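Local structure of 3-keto-5-aminohexanoate cleavage protein (Burkholderia xenovorans LB400, 3E02) at the interface of chains A and B and the interface of chains A and C. The protein is a zinc-binding member of the BKACE (DUF849) family that probably cleaves a beta-keto acid such as 3-keto-5-aminohexanoate. Residues are numbered along the deposited sequence; one frame, centred on the assembly and turned at random. Chains: chain A/B/C, uncharacterized protein DUF849.

Contact 1: the interface of chains A and B. Residues chain A 175-177, 207; chain B 175-177, 207.
In A:Asp175 and B:Asp175 alike, CG stands somewhat off the position opposite the backbone N (chi1 -148°), and a small chi2 (-19°) sets the carboxylate plane, which brings OD2 across a two-fold axis to the partner's helix start. The two flat groups lie face to face, one from each chain, their planes 4° apart, with CG of A:Asp175 3.3 Å from CG of B:Asp175. Each carboxylate divides its work. OD2 of A:Asp175 accepts a hydrogen bond from the backbone N of B:Gly177 at 2.8 Å, on the syn side and somewhat out of plane. OD1 of A:Asp175 accepts from the backbone N of A:Val176 at 2.9 Å, on the anti side. The same bonds recur with the chains exchanged, so each aspartate serves the first turns of two helices, its own and the partner's. OD1 of A:Asp175 and OD1 of B:Asp175 form a close pair of acceptors at 3.1 Å; the nearby helix amino ends may lessen the repulsion. Apolar groups flank the pair: CG2 of A:Val176 meets CG2 of B:Val176 at 3.7 Å, and CG1 of A:Val176 packs at 3.7 Å on CG1 of B:Ile207. The aspartate lies in the short link between strand 168-173 and helix 176-187 of the TIM barrel, putting the start of this helix at the two-fold axis relating chains A and B, while the isoleucine comes from the loop after strand 195-201.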
loop_
_atom_site.group_PDB
_atom_site.type_symbol
_atom_site.label_atom_id
_atom_site.label_comp_id
_atom_site.label_asym_id
_atom_site.label_seq_id
_atom_site.Cartn_x
_atom_site.Cartn_y
_atom_site.Cartn_z
ATOM N N ASP A 175 -9.462 -7.775 11.460
ATOM C CA ASP A 175 -8.423 -8.147 10.508
ATOM C C ASP A 175 -8.994 -8.062 9.096
ATOM O O ASP A 175 -10.206 -7.949 8.919
ATOM C CB ASP A 175 -7.904 -9.568 10.824
ATOM C CG ASP A 175 -6.435 -9.757 10.481
ATOM O OD1 ASP A 175 -5.849 -8.973 9.694
ATOM O OD2 ASP A 175 -5.870 -10.746 10.963
ATOM N N VAL A 176 -8.123 -8.149 8.098
ATOM C CA VAL A 176 -8.533 -7.999 6.691
ATOM C C VAL A 176 -9.561 -9.065 6.278
ATOM O O VAL A 176 -10.515 -8.749 5.565
ATOM C CB VAL A 176 -7.318 -8.017 5.735
ATOM C CG1 VAL A 176 -7.766 -7.817 4.278
ATOM C CG2 VAL A 176 -6.280 -6.940 6.167
ATOM N N GLY A 177 -9.395 -10.294 6.775
ATOM C CA GLY A 177 -10.325 -11.393 6.476
ATOM C C GLY A 177 -11.763 -11.095 6.889
ATOM O O GLY A 177 -12.704 -11.573 6.258
ATOM N N ILE A 207 -5.351 -7.584 13.987
ATOM C CA ILE A 207 -4.398 -6.795 13.202
ATOM C C ILE A 207 -3.697 -5.760 14.113
ATOM O O ILE A 207 -4.308 -5.210 15.022
ATOM C CB ILE A 207 -5.088 -6.185 11.967
ATOM C CG1 ILE A 207 -4.073 -5.823 10.876
ATOM C CG2 ILE A 207 -5.989 -4.998 12.378
ATOM C CD1 ILE A 207 -4.739 -5.516 9.523
ATOM N N ASP B 175 -3.905 -14.476 7.518
ATOM C CA ASP B 175 -4.332 -13.084 7.601
ATOM C C ASP B 175 -3.217 -12.264 8.239
ATOM O O ASP B 175 -2.271 -12.821 8.795
ATOM C CB ASP B 175 -5.644 -12.984 8.410
ATOM C CG ASP B 175 -6.546 -11.851 7.948
ATOM O OD1 ASP B 175 -6.092 -10.904 7.258
ATOM O OD2 ASP B 175 -7.721 -11.878 8.332
ATOM N N VAL B 176 -3.346 -10.943 8.185
ATOM C CA VAL B 176 -2.302 -10.037 8.691
ATOM C C VAL B 176 -2.040 -10.245 10.192
ATOM O O VAL B 176 -0.884 -10.225 10.618
ATOM C CB VAL B 176 -2.638 -8.556 8.400
ATOM C CG1 VAL B 176 -1.515 -7.633 8.898
ATOM C CG2 VAL B 176 -2.909 -8.358 6.879
ATOM N N GLY B 177 -3.099 -10.504 10.963
ATOM C CA GLY B 177 -2.976 -10.748 12.408
ATOM C C GLY B 177 -2.067 -11.926 12.745
ATOM O O GLY B 177 -1.416 -11.931 13.789
ATOM N N ILE B 207 -7.726 -14.183 4.578
ATOM C CA ILE B 207 -7.510 -13.026 3.703
ATOM C C ILE B 207 -7.820 -13.412 2.238
ATOM O O ILE B 207 -7.550 -14.529 1.812
ATOM C CB ILE B 207 -6.101 -12.441 3.918
ATOM C CG1 ILE B 207 -6.021 -10.981 3.456
ATOM C CG2 ILE B 207 -5.031 -13.345 3.266
ATOM C CD1 ILE B 207 -4.746 -10.272 3.942
#

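Contact 2: the interface of chains A and C. Residues chain A 241-242, 245-246, 249; chain C 245, 249, 287.
Helix 240-249 of chain A packs against the same helix of chain C and against the residue that follows helix 273-286 there, between two TIM-barrel chains of the BKACE family in the deposited assembly. A:Thr245 and C:Thr245 meet methyl to methyl, CG2 to CG2 at 3.6 Å, their side chains crossing at about a right angle. Beside them C:Ile249 sends its two ends in different directions. With CG1 set beside the backbone N (chi1 -69°) and the chain then extended, CD1 reaches the carbonyl O of A:Pro242 at 3.4 Å and A:Thr245 CG2 at 3.9 Å. The CG2 branch instead touches the selenium, SE, of selenomethionine A:Met246 at 3.7 Å and faces A:Pro242 CB at 4.0 Å. The threonine hydroxyl is turned back along its own helix: OG1 of A:Thr245 donates to the carbonyl O of A:Met241 at 2.7 Å, arriving above the carbonyl plane, which helps fix the side chain's rotation and leaves CG2 facing chain C. C:Leu287 covers the beginning of the helix, where its CD2 methyl lies 3.7 Å from A:Thr245 OG1 and also packs on A:Pro242 CA.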
loop_
_atom_site.group_PDB
_atom_site.type_symbol
_atom_site.label_atom_id
_atom_site.label_comp_id
_atom_site.label_asym_id
_atom_site.label_seq_id
_atom_site.Cartn_x
_atom_site.Cartn_y
_atom_site.Cartn_z
HETATM N N MSE A 241 -5.687 7.583 20.269
HETATM C CA MSE A 241 -5.735 8.930 19.674
HETATM C C MSE A 241 -5.121 9.071 18.279
HETATM O O MSE A 241 -5.761 9.665 17.401
HETATM C CB MSE A 241 -5.246 10.000 20.657
HETATM C CG MSE A 241 -6.208 10.158 21.830
HETATM SE SE MSE A 241 -7.995 10.796 21.320
HETATM C CE MSE A 241 -8.909 10.414 22.977
ATOM N N PRO A 242 -3.903 8.541 18.060
ATOM C CA PRO A 242 -3.343 8.579 16.692
ATOM C C PRO A 242 -4.213 7.871 15.663
ATOM O O PRO A 242 -4.403 8.397 14.570
ATOM C CB PRO A 242 -2.001 7.845 16.833
ATOM C CG PRO A 242 -1.690 7.871 18.248
ATOM C CD PRO A 242 -2.930 8.001 19.025
ATOM N N THR A 245 -7.507 9.850 15.024
ATOM C CA THR A 245 -7.134 11.078 14.282
ATOM C C THR A 245 -6.899 10.717 12.802
ATOM O O THR A 245 -7.374 11.419 11.894
ATOM C CB THR A 245 -5.933 11.782 14.896
ATOM O OG1 THR A 245 -6.241 12.097 16.262
ATOM C CG2 THR A 245 -5.578 13.081 14.127
HETATM N N MSE A 246 -6.179 9.619 12.566
HETATM C CA MSE A 246 -5.939 9.092 11.205
HETATM C C MSE A 246 -7.298 8.836 10.514
HETATM O O MSE A 246 -7.505 9.231 9.359
HETATM C CB MSE A 246 -5.061 7.819 11.310
HETATM C CG MSE A 246 -4.333 7.304 10.076
HETATM SE SE MSE A 246 -2.576 6.534 10.742
HETATM C CE MSE A 246 -3.196 5.385 12.014
ATOM N N ILE A 249 -8.905 12.110 9.402
ATOM C CA ILE A 249 -8.142 12.574 8.218
ATOM C C ILE A 249 -8.529 11.805 6.946
ATOM O O ILE A 249 -8.651 12.390 5.858
ATOM C CB ILE A 249 -6.623 12.490 8.489
ATOM C CG1 ILE A 249 -6.234 13.543 9.544
ATOM C CG2 ILE A 249 -5.793 12.679 7.197
ATOM C CD1 ILE A 249 -4.813 13.389 10.053
ATOM N N THR C 245 -0.346 16.497 10.336
ATOM C CA THR C 245 -0.839 15.668 11.462
ATOM C C THR C 245 -0.524 14.188 11.170
ATOM O O THR C 245 -0.041 13.456 12.049
ATOM C CB THR C 245 -2.317 15.895 11.744
ATOM O OG1 THR C 245 -2.518 17.288 12.022
ATOM C CG2 THR C 245 -2.806 15.045 12.945
ATOM N N ILE C 249 1.860 11.523 13.346
ATOM C CA ILE C 249 1.364 10.163 13.667
ATOM C C ILE C 249 2.307 9.068 13.146
ATOM O O ILE C 249 2.555 8.061 13.827
ATOM C CB ILE C 249 -0.072 9.973 13.132
ATOM C CG1 ILE C 249 -1.039 10.858 13.943
ATOM C CG2 ILE C 249 -0.517 8.491 13.181
ATOM C CD1 ILE C 249 -2.435 10.925 13.350
ATOM N N LEU C 287 -1.981 14.736 20.821
ATOM C CA LEU C 287 -1.512 13.385 20.525
ATOM C C LEU C 287 -0.417 12.863 21.480
ATOM O O LEU C 287 0.141 11.778 21.241
ATOM C CB LEU C 287 -1.021 13.338 19.074
ATOM C CG LEU C 287 -2.085 13.550 18.003
ATOM C CD1 LEU C 287 -1.436 13.808 16.643
ATOM C CD2 LEU C 287 -3.010 12.312 17.959
#

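Contact 3: the interface of chains A and B. Residues chain A 116, 147, 149, 151; chain B 118, 144, 146-147.
A:Ser116 and B:Asn118 make a direct hydrogen bond across the interface: the serine hydroxyl OG donates to the side-chain amide oxygen OD1 at 2.6 Å, tilted 27° from the carbonyl plane. Next to it B:Ile147 pushes its long branch into chain A. Its terminal CD1 lies 3.7 Å from A:Ser116 CB and 3.3 Å from A:Ser149 OG, so that the tip sits among serine side chains. One atom back, CG1 of B:Ile147 packs against the methyl CG2 of A:Thr151 at 3.6 Å, the two side chains crossing at about a right angle. With OG1 of A:Thr151 lying between backbone N and carbonyl carbon (chi1 68°), the methyl CG2 points opposite the carbonyl carbon, towards B:Ile147. The B:Asn118 amide also rests on the backbone of A:Thr151, CG to CA at 3.8 Å. Further out, A:Ile147 and B:Ile147 run alongside each other, antiparallel, at 4.1 Å from CG2 of the first to CD1 of the second. These residues lie in short strands 117-118 and 147-148 and in nearby loops, on the A–B interface of this BKACE-family protein. A water braces the polar pair from the backbone side: water 1 lies 2.9 Å from the amide N of B:Asn118 and 3.2 Å from the carbonyl O of A:Ser116.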
loop_
_atom_site.group_PDB
_atom_site.type_symbol
_atom_site.label_atom_id
_atom_site.label_comp_id
_atom_site.label_asym_id
_atom_site.label_seq_id
_atom_site.Cartn_x
_atom_site.Cartn_y
_atom_site.Cartn_z
ATOM N N SER A 116 -13.908 -15.051 13.721
ATOM C CA SER A 116 -13.365 -15.709 14.904
ATOM C C SER A 116 -11.881 -15.409 14.954
ATOM O O SER A 116 -11.191 -15.455 13.922
ATOM C CB SER A 116 -13.605 -17.216 14.865
ATOM O OG SER A 116 -14.986 -17.519 14.792
ATOM N N ILE A 147 -10.619 -18.025 22.046
ATOM C CA ILE A 147 -11.010 -17.582 20.709
ATOM C C ILE A 147 -12.322 -16.814 20.874
ATOM O O ILE A 147 -13.268 -17.334 21.474
ATOM C CB ILE A 147 -11.261 -18.773 19.749
ATOM C CG1 ILE A 147 -10.002 -19.640 19.593
ATOM C CG2 ILE A 147 -11.727 -18.265 18.362
ATOM C CD1 ILE A 147 -10.255 -20.971 18.895
ATOM N N SER A 149 -15.324 -16.274 19.390
ATOM C CA SER A 149 -15.998 -17.063 18.349
ATOM C C SER A 149 -17.071 -16.305 17.588
ATOM O O SER A 149 -17.972 -15.781 18.194
ATOM C CB SER A 149 -16.640 -18.304 18.972
ATOM O OG SER A 149 -17.267 -19.114 17.975
ATOM N N THR A 151 -18.468 -17.682 14.076
ATOM C CA THR A 151 -18.475 -18.522 12.880
ATOM C C THR A 151 -19.471 -17.955 11.876
ATOM O O THR A 151 -20.300 -17.111 12.235
ATOM C CB THR A 151 -18.815 -19.986 13.187
ATOM O OG1 THR A 151 -20.173 -20.080 13.615
ATOM C CG2 THR A 151 -17.876 -20.587 14.241
ATOM N N ASN B 118 -12.242 -18.618 11.176
ATOM C CA ASN B 118 -13.333 -19.305 10.475
ATOM C C ASN B 118 -12.691 -19.946 9.232
ATOM O O ASN B 118 -11.796 -19.353 8.628
ATOM C CB ASN B 118 -14.417 -18.329 10.019
ATOM C CG ASN B 118 -15.217 -17.756 11.165
ATOM O OD1 ASN B 118 -15.175 -18.267 12.287
ATOM N ND2 ASN B 118 -15.979 -16.701 10.884
ATOM N N ARG B 144 -19.439 -24.302 7.932
ATOM C CA ARG B 144 -20.115 -23.015 8.138
ATOM C C ARG B 144 -20.014 -22.598 9.605
ATOM O O ARG B 144 -19.969 -21.417 9.903
ATOM C CB ARG B 144 -21.597 -23.074 7.743
ATOM C CG ARG B 144 -21.872 -23.339 6.286
ATOM C CD ARG B 144 -23.360 -23.509 6.025
ATOM N NE ARG B 144 -23.864 -24.813 6.473
ATOM C CZ ARG B 144 -25.150 -25.123 6.652
ATOM N NH1 ARG B 144 -26.132 -24.249 6.394
ATOM N NH2 ARG B 144 -25.463 -26.345 7.087
ATOM N N PHE B 146 -17.485 -23.726 11.751
ATOM C CA PHE B 146 -16.181 -24.255 12.127
ATOM C C PHE B 146 -15.110 -23.178 12.248
ATOM O O PHE B 146 -15.067 -22.255 11.436
ATOM C CB PHE B 146 -15.732 -25.267 11.083
ATOM C CG PHE B 146 -14.358 -25.840 11.315
ATOM C CD1 PHE B 146 -14.120 -26.720 12.365
ATOM C CD2 PHE B 146 -13.298 -25.511 10.473
ATOM C CE1 PHE B 146 -12.838 -27.246 12.579
ATOM C CE2 PHE B 146 -12.027 -26.037 10.679
ATOM C CZ PHE B 146 -11.802 -26.912 11.734
ATOM N N ILE B 147 -14.239 -23.355 13.246
ATOM C CA ILE B 147 -13.073 -22.506 13.482
ATOM C C ILE B 147 -11.853 -23.428 13.448
ATOM O O ILE B 147 -11.828 -24.441 14.156
ATOM C CB ILE B 147 -13.122 -21.817 14.869
ATOM C CG1 ILE B 147 -14.369 -20.928 15.007
ATOM C CG2 ILE B 147 -11.845 -20.973 15.103
ATOM C CD1 ILE B 147 -14.626 -20.447 16.430
HETATM O O HOH W 1 -12.428 -15.776 11.034
#

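Contact 4: the interface of chains A and B. Residues chain A 118, 120, 144, 204-205; chain B 151-153, 184.
B:Phe152, at the start of helix 152-163 of this BKACE-family TIM barrel, reaches into a pocket formed by A:Asn118, A:Asn120, A:Arg144 and A:Leu204. Its CB lies 3.4 Å from the backbone carbonyl O of A:Arg144. From there chi1 of -76° carries the ring away beside the backbone N, and ND2 of A:Asn120, the amide nitrogen, sits over one face of the B:Phe152 ring, 3.3 Å from its plane and nearer the CG–CD1 side than the centre. The amide is turned well away from parallel, 57° from the ring plane. CD1 meets CB of the same asparagine, and CE1 touches A:Asn118 CB at 3.6 Å. At the tip, CZ packs against A:Leu204 CG at 3.6 Å, while A:Gly205 CA sits at the ring edge, in its plane. The leucine then passes the contact on: its CD2 methyl faces ND1 of the B:His184 imidazole at 3.7 Å, the side chains crossing at about a right angle. Back at the base of the phenylalanine, the backbone N of B:Ser153 donates to A:Arg144 O at 3.0 Å. This bond to the first turn of the helix holds the root of the phenylalanine against 3-10 helix 143-145.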
loop_
_atom_site.group_PDB
_atom_site.type_symbol
_atom_site.label_atom_id
_atom_site.label_comp_id
_atom_site.label_asym_id
_atom_site.label_seq_id
_atom_site.Cartn_x
_atom_site.Cartn_y
_atom_site.Cartn_z
ATOM N N ASN A 118 -8.185 -15.385 17.824
ATOM C CA ASN A 118 -7.522 -15.411 19.134
ATOM C C ASN A 118 -7.701 -13.999 19.720
ATOM O O ASN A 118 -7.649 -13.017 18.979
ATOM C CB ASN A 118 -6.028 -15.704 19.006
ATOM C CG ASN A 118 -5.737 -17.124 18.584
ATOM O OD1 ASN A 118 -6.609 -17.994 18.640
ATOM N ND2 ASN A 118 -4.493 -17.377 18.180
ATOM N N ASN A 120 -6.211 -12.359 22.953
ATOM C CA ASN A 120 -5.274 -12.540 24.050
ATOM C C ASN A 120 -4.967 -11.233 24.793
ATOM O O ASN A 120 -4.230 -10.381 24.290
ATOM C CB ASN A 120 -3.985 -13.176 23.483
ATOM C CG ASN A 120 -2.986 -13.617 24.564
ATOM O OD1 ASN A 120 -3.198 -13.406 25.765
ATOM N ND2 ASN A 120 -1.885 -14.239 24.127
ATOM N N ARG A 144 -5.154 -16.635 26.983
ATOM C CA ARG A 144 -4.072 -17.248 26.201
ATOM C C ARG A 144 -4.618 -18.405 25.366
ATOM O O ARG A 144 -4.114 -18.673 24.289
ATOM C CB ARG A 144 -2.943 -17.775 27.096
ATOM C CG ARG A 144 -2.200 -16.732 27.889
ATOM C CD ARG A 144 -1.195 -17.367 28.838
ATOM N NE ARG A 144 -1.836 -17.969 30.014
ATOM C CZ ARG A 144 -1.261 -18.841 30.843
ATOM N NH1 ARG A 144 0.011 -19.232 30.690
ATOM N NH2 ARG A 144 -1.973 -19.325 31.864
ATOM N N LEU A 204 -4.015 -8.394 20.526
ATOM C CA LEU A 204 -3.133 -9.550 20.266
ATOM C C LEU A 204 -4.049 -10.717 19.849
ATOM O O LEU A 204 -4.828 -11.244 20.656
ATOM C CB LEU A 204 -2.260 -9.903 21.476
ATOM C CG LEU A 204 -1.255 -11.054 21.320
ATOM C CD1 LEU A 204 -0.366 -10.870 20.072
ATOM C CD2 LEU A 204 -0.409 -11.275 22.609
ATOM N N GLY A 205 -3.918 -11.108 18.584
ATOM C CA GLY A 205 -4.811 -12.042 17.914
ATOM C C GLY A 205 -5.470 -11.356 16.716
ATOM O O GLY A 205 -5.919 -12.036 15.806
ATOM N N THR B 151 -4.996 -21.375 19.235
ATOM C CA THR B 151 -4.887 -20.367 20.288
ATOM C C THR B 151 -3.416 -20.144 20.618
ATOM O O THR B 151 -2.565 -20.950 20.226
ATOM C CB THR B 151 -5.658 -20.751 21.558
ATOM O OG1 THR B 151 -5.033 -21.878 22.171
ATOM C CG2 THR B 151 -7.135 -21.046 21.268
ATOM N N PHE B 152 -3.105 -19.051 21.315
ATOM C CA PHE B 152 -1.720 -18.803 21.732
ATOM C C PHE B 152 -1.161 -19.972 22.566
ATOM O O PHE B 152 -0.025 -20.370 22.370
ATOM C CB PHE B 152 -1.579 -17.449 22.436
ATOM C CG PHE B 152 -1.603 -16.297 21.483
ATOM C CD1 PHE B 152 -2.803 -15.718 21.088
ATOM C CD2 PHE B 152 -0.420 -15.814 20.942
ATOM C CE1 PHE B 152 -2.818 -14.650 20.188
ATOM C CE2 PHE B 152 -0.420 -14.756 20.044
ATOM C CZ PHE B 152 -1.609 -14.178 19.663
ATOM N N SER B 153 -1.978 -20.540 23.453
ATOM C CA SER B 153 -1.568 -21.731 24.223
ATOM C C SER B 153 -1.289 -22.945 23.318
ATOM O O SER B 153 -0.292 -23.655 23.509
ATOM C CB SER B 153 -2.619 -22.097 25.269
ATOM O OG SER B 153 -2.757 -21.044 26.205
ATOM N N HIS B 184 4.893 -12.145 18.293
ATOM C CA HIS B 184 4.769 -12.402 19.734
ATOM C C HIS B 184 5.717 -13.537 20.178
ATOM O O HIS B 184 6.461 -13.388 21.158
ATOM C CB HIS B 184 3.298 -12.718 20.097
ATOM C CG HIS B 184 3.103 -13.217 21.492
ATOM N ND1 HIS B 184 3.075 -12.381 22.585
ATOM C CD2 HIS B 184 2.942 -14.473 21.971
ATOM C CE1 HIS B 184 2.889 -13.099 23.676
ATOM N NE2 HIS B 184 2.805 -14.371 23.329
#

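Contacts 1, 3 and 4 belong to one two-fold interface between chains A and B, their C-alpha centres 14 to 15 Å apart. Contacts 3 and 4 draw on Asn118, Arg144 and Thr151 with the chains exchanged, while contacts 1 and 4 share helix 176-187 and the loop holding residues 204 to 207. Contact 2 stands apart, about 22 Å from contact 1 and 33 Å from contact 3 between C-alpha centres, and uses helix 240-249 to join chain A to chain C. With two separate two-fold surfaces on each subunit, the four-chain deposited assembly could be described as a dimer of dimers, though the structure alone does not show that this is the oligomer in solution.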